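Local coordinates for putative large adhesion protein (Lap) involved in biofilm formation (Marinobacter hydrocarbonoclasticus ATCC 49840, PDB 6M8M) that binds sugars such as glucose through a calcium-dependent PA14 domain of a large RTX adhesin, probably to attach the bacterium to surfaces or other cells in biofilms, at residues Arg134-Tyr139 / Tyr179-Gly184. Sequence-based numbering, arbitrary orientation.
With CA (calcium ion), chain E; CA (calcium ion), chain D; BGC (beta-D-glucopyranose), chain B.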
ATOM      1  N   ARG A 134       6.671  -7.774   0.041  1.00  4.80           N
ATOM      2  CA  ARG A 134       6.913  -8.299  -1.291  1.00  4.65           C
ATOM      3  C   ARG A 134       6.063  -7.468  -2.250  1.00  4.77           C
ATOM      4  O   ARG A 134       4.838  -7.379  -2.079  1.00  5.45           O
ATOM      5  CB  ARG A 134       6.543  -9.771  -1.404  1.00  6.17           C
ATOM      6  CG  ARG A 134       6.827 -10.327  -2.804  1.00  5.65           C
ATOM      7  CD  ARG A 134       6.693 -11.835  -2.831  1.00  7.66           C
ATOM      8  NE  ARG A 134       7.007 -12.414  -4.134  1.00  7.99           N
ATOM      9  CZ  ARG A 134       8.231 -12.659  -4.568  1.00  8.25           C
ATOM     10  NH1 ARG A 134       9.286 -12.370  -3.833  1.00  8.54           N
ATOM     11  NH2 ARG A 134       8.393 -13.199  -5.768  1.00 10.68           N
ATOM     12  N   ALA A 135       6.693  -6.836  -3.234  1.00  4.79           N
ATOM     13  CA  ALA A 135       5.953  -5.947  -4.116  1.00  4.64           C
ATOM     14  C   ALA A 135       6.559  -5.898  -5.508  1.00  4.52           C
ATOM     15  O   ALA A 135       7.763  -6.114  -5.705  1.00  5.05           O
ATOM     16  CB  ALA A 135       5.915  -4.520  -3.532  1.00  6.14           C
ATOM     17  N   ASP A 136       5.689  -5.570  -6.463  1.00  4.83           N
ATOM     18  CA  ASP A 136       6.015  -5.138  -7.828  1.00  4.28           C
ATOM     19  C   ASP A 136       4.957  -4.066  -8.060  1.00  4.02           C
ATOM     20  O   ASP A 136       3.777  -4.412  -8.108  1.00  4.75           O
ATOM     21  CB  ASP A 136       5.856  -6.315  -8.789  1.00  5.12           C
ATOM     22  CG  ASP A 136       5.912  -5.916 -10.249  1.00  4.77           C
ATOM     23  OD1 ASP A 136       5.717  -4.728 -10.571  1.00  5.21           O
ATOM     24  OD2 ASP A 136       6.113  -6.835 -11.083  1.00  5.75           O
ATOM     25  N   ASP A 137       5.295  -2.776  -8.127  1.00  3.97           N
ATOM     26  CA  ASP A 137       6.621  -2.199  -8.202  1.00  4.13           C
ATOM     27  C   ASP A 137       7.088  -1.682  -6.851  1.00  4.56           C
ATOM     28  O   ASP A 137       7.529  -2.481  -6.025  1.00  6.47           O
ATOM     29  CB  ASP A 137       6.621  -1.107  -9.282  1.00  4.07           C
ATOM     30  CG  ASP A 137       6.628  -1.709 -10.669  1.00  4.01           C
ATOM     31  OD1 ASP A 137       7.724  -2.129 -11.116  1.00  4.23           O
ATOM     32  OD2 ASP A 137       5.530  -1.834 -11.280  1.00  4.32           O
ATOM     33  N   GLY A 138       7.050  -0.374  -6.632  1.00  4.64           N
ATOM     34  CA  GLY A 138       7.625   0.232  -5.453  1.00  4.77           C
ATOM     35  C   GLY A 138       6.617   0.602  -4.382  1.00  4.02           C
ATOM     36  O   GLY A 138       5.409   0.514  -4.563  1.00  4.34           O
ATOM     37  N   TYR A 139       7.165   1.051  -3.258  1.00  3.83           N
ATOM     38  CA  TYR A 139       6.335   1.393  -2.114  1.00  4.25           C
ATOM     39  C   TYR A 139       7.158   2.136  -1.073  1.00  4.45           C
ATOM     40  O   TYR A 139       8.393   2.096  -1.070  1.00  4.41           O
ATOM     41  CB  TYR A 139       5.717   0.149  -1.436  1.00  4.36           C
ATOM     42  CG  TYR A 139       6.787  -0.813  -0.995  1.00  4.58           C
ATOM     43  CD1 TYR A 139       7.320  -1.718  -1.890  1.00  5.05           C
ATOM     44  CD2 TYR A 139       7.332  -0.769   0.285  1.00  4.84           C
ATOM     45  CE1 TYR A 139       8.338  -2.569  -1.538  1.00  4.86           C
ATOM     46  CE2 TYR A 139       8.382  -1.623   0.652  1.00  4.51           C
ATOM     47  CZ  TYR A 139       8.878  -2.516  -0.276  1.00  5.11           C
ATOM     48  OH  TYR A 139       9.920  -3.363   0.070  1.00  5.40           O
ATOM     49  N   TYR A 179       2.082   2.762  -2.718  1.00  3.95           N
ATOM     50  CA  TYR A 179       2.491   1.634  -3.547  1.00  4.18           C
ATOM     51  C   TYR A 179       2.119   1.989  -4.977  1.00  4.08           C
ATOM     52  O   TYR A 179       1.110   2.673  -5.204  1.00  4.38           O
ATOM     53  CB  TYR A 179       1.780   0.315  -3.097  1.00  4.82           C
ATOM     54  CG  TYR A 179       1.692  -0.689  -4.209  1.00  4.60           C
ATOM     55  CD1 TYR A 179       2.747  -1.533  -4.507  1.00  4.33           C
ATOM     56  CD2 TYR A 179       0.577  -0.725  -5.028  1.00  5.65           C
ATOM     57  CE1 TYR A 179       2.687  -2.407  -5.580  1.00  4.98           C
ATOM     58  CE2 TYR A 179       0.507  -1.579  -6.101  1.00  5.62           C
ATOM     59  CZ  TYR A 179       1.566  -2.408  -6.384  1.00  4.18           C
ATOM     60  OH  TYR A 179       1.465  -3.209  -7.481  1.00  5.32           O
ATOM     61  N   TRP A 180       2.902   1.515  -5.947  1.00  4.17           N
ATOM     62  CA  TRP A 180       2.507   1.704  -7.337  1.00  3.54           C
ATOM     63  C   TRP A 180       2.873   0.525  -8.212  1.00  3.67           C
ATOM     64  O   TRP A 180       3.777  -0.268  -7.912  1.00  4.13           O
ATOM     65  CB  TRP A 180       3.109   2.980  -7.923  1.00  4.27           C
ATOM     66  CG  TRP A 180       4.582   2.937  -8.192  1.00  4.39           C
ATOM     67  CD1 TRP A 180       5.186   2.602  -9.354  1.00  5.29           C
ATOM     68  CD2 TRP A 180       5.630   3.280  -7.281  1.00  4.39           C
ATOM     69  NE1 TRP A 180       6.546   2.705  -9.233  1.00  5.44           N
ATOM     70  CE2 TRP A 180       6.846   3.122  -7.969  1.00  5.35           C
ATOM     71  CE3 TRP A 180       5.658   3.701  -5.944  1.00  4.77           C
ATOM     72  CZ2 TRP A 180       8.083   3.392  -7.379  1.00  5.83           C
ATOM     73  CZ3 TRP A 180       6.885   3.970  -5.359  1.00  6.47           C
ATOM     74  CH2 TRP A 180       8.081   3.812  -6.077  1.00  6.59           C
ATOM     75  N   ASP A 181       2.140   0.455  -9.322  1.00  4.25           N
ATOM     76  CA  ASP A 181       2.469  -0.383 -10.459  1.00  3.69           C
ATOM     77  C   ASP A 181       2.757   0.519 -11.653  1.00  4.43           C
ATOM     78  O   ASP A 181       1.898   1.314 -12.057  1.00  4.58           O
ATOM     79  CB  ASP A 181       1.321  -1.336 -10.809  1.00  4.49           C
ATOM     80  CG  ASP A 181       1.617  -2.124 -12.061  1.00  4.64           C
ATOM     81  OD1 ASP A 181       2.785  -2.523 -12.211  1.00  4.89           O
ATOM     82  OD2 ASP A 181       0.705  -2.314 -12.897  1.00  5.30           O
ATOM     83  N   GLN A 182       3.962   0.403 -12.213  1.00  3.92           N
ATOM     84  CA  GLN A 182       4.315   1.096 -13.448  1.00  4.80           C
ATOM     85  C   GLN A 182       3.750   0.406 -14.677  1.00  4.28           C
ATOM     86  O   GLN A 182       3.763   0.996 -15.769  1.00  5.27           O
ATOM     87  CB  GLN A 182       5.841   1.193 -13.591  1.00  4.63           C
ATOM     88  CG  GLN A 182       6.576  -0.122 -13.795  1.00  5.11           C
ATOM     89  CD  GLN A 182       7.076  -0.377 -15.209  1.00  4.38           C
ATOM     90  OE1 GLN A 182       7.287   0.534 -16.024  1.00  5.02           O
ATOM     91  NE2 GLN A 182       7.295  -1.641 -15.500  1.00  6.05           N
ATOM     92  N   GLY A 183       3.263  -0.816 -14.533  1.00  4.97           N
ATOM     93  CA  GLY A 183       2.770  -1.622 -15.632  1.00  5.40           C
ATOM     94  C   GLY A 183       3.266  -3.044 -15.488  1.00  5.17           C
ATOM     95  O   GLY A 183       4.197  -3.340 -14.741  1.00  5.18           O
ATOM     96  N   GLY A 184       2.647  -3.934 -16.229  1.00  6.05           N
ATOM     97  CA  GLY A 184       3.067  -5.336 -16.266  1.00  6.44           C
ATOM     98  C   GLY A 184       2.391  -6.146 -15.168  1.00  6.24           C
ATOM     99  O   GLY A 184       1.163  -6.179 -15.081  1.00  8.62           O
TER
HETATM  100 CA    CA E 304       4.694  -3.801 -12.438  1.00  4.48          CA
HETATM  101 CA    CA D 303       4.005   3.030 -16.902  1.00  4.59          CA
HETATM  102  C2  BGC B 301       7.016  -5.617 -14.124  1.00  5.73           C
HETATM  103  C3  BGC B 301       7.832  -6.859 -14.270  1.00  7.97           C
HETATM  104  C4  BGC B 301       9.187  -6.548 -14.855  1.00  7.41           C
HETATM  105  C5  BGC B 301       9.888  -5.486 -14.020  1.00  8.26           C
HETATM  106  C6  BGC B 301      11.227  -5.080 -14.549  1.00  9.06           C
HETATM  107  C1  BGC B 301       7.772  -4.591 -13.298  1.00  5.97           C
HETATM  108  O1  BGC B 301       7.058  -3.436 -13.213  1.00  4.57           O
HETATM  109  O2  BGC B 301       5.761  -5.832 -13.463  1.00  5.81           O
HETATM  110  O3  BGC B 301       7.136  -7.815 -15.100  1.00 11.08           O
HETATM  111  O4  BGC B 301      10.007  -7.716 -14.823  1.00 12.34           O
HETATM  112  O5  BGC B 301       9.056  -4.284 -13.949  1.00  6.57           O
HETATM  113  O6  BGC B 301      11.140  -4.594 -15.864  1.00  8.81           O
HETATM  114  O   HOH W   1       5.765   1.656 -17.943  1.00  5.56           O
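Asp137 OD2 is gripped by a calcium ion at 2.4 Å and by the backbone N of Gln182 at 2.9 Å. The N-H comes from above the carboxylate plane, 48° out of it. Asp181 OD1 binds the same calcium and also accepts from Gly183 N, which closes an Asx turn. That turn brings Gly183 O round to the metal. Asp136 OD1 and Ala185 O are further protein ligands. The three carboxylates crowd close, and the calcium probably offsets their mutual repulsion. Glucose completes the site with O1 and O2, each 2.5 Å from the ion. The second oxygens of the two neighbouring aspartates face the sugar: Asp137 OD1 lies 2.6 Å from glucose O1, and Asp136 OD2 lies equally near O2. Gln182 NE2 donates to O1 in a nearly straight bond (165°); the bend in its chain brings the amide to the sugar. This is the calcium-dependent sugar site of a PA14 domain, with a cis peptide bond between Asp136 and Asp137. The site sits where strand 128-136 of one sheet and strand 174-181 of the other end. Two residues, Asp137 and Gly138, pair with the single residue Trp180, a classic beta bulge. Asp137 N donates to Trp180 O, and Trp180 N donates to Gly138 O. Gly138 CA lies over the six-membered ring of Trp180, 3.6 Å from its centroid. Trp180 CG stands between its own backbone N and carbonyl carbon (chi1 72°), and the indole lies with one face against Gly138; NE1 bonds to Asn154 OD1. Tyr179 OH donates to Asp136 O at 2.7 Å; this carbonyl oxygen lies at the edge of the phenol ring, in its plane. Gln182 O turns to a second calcium, shared with Gln47, Asn53 and Asp113, while Gln182 OE1 accepts from a water on that ion.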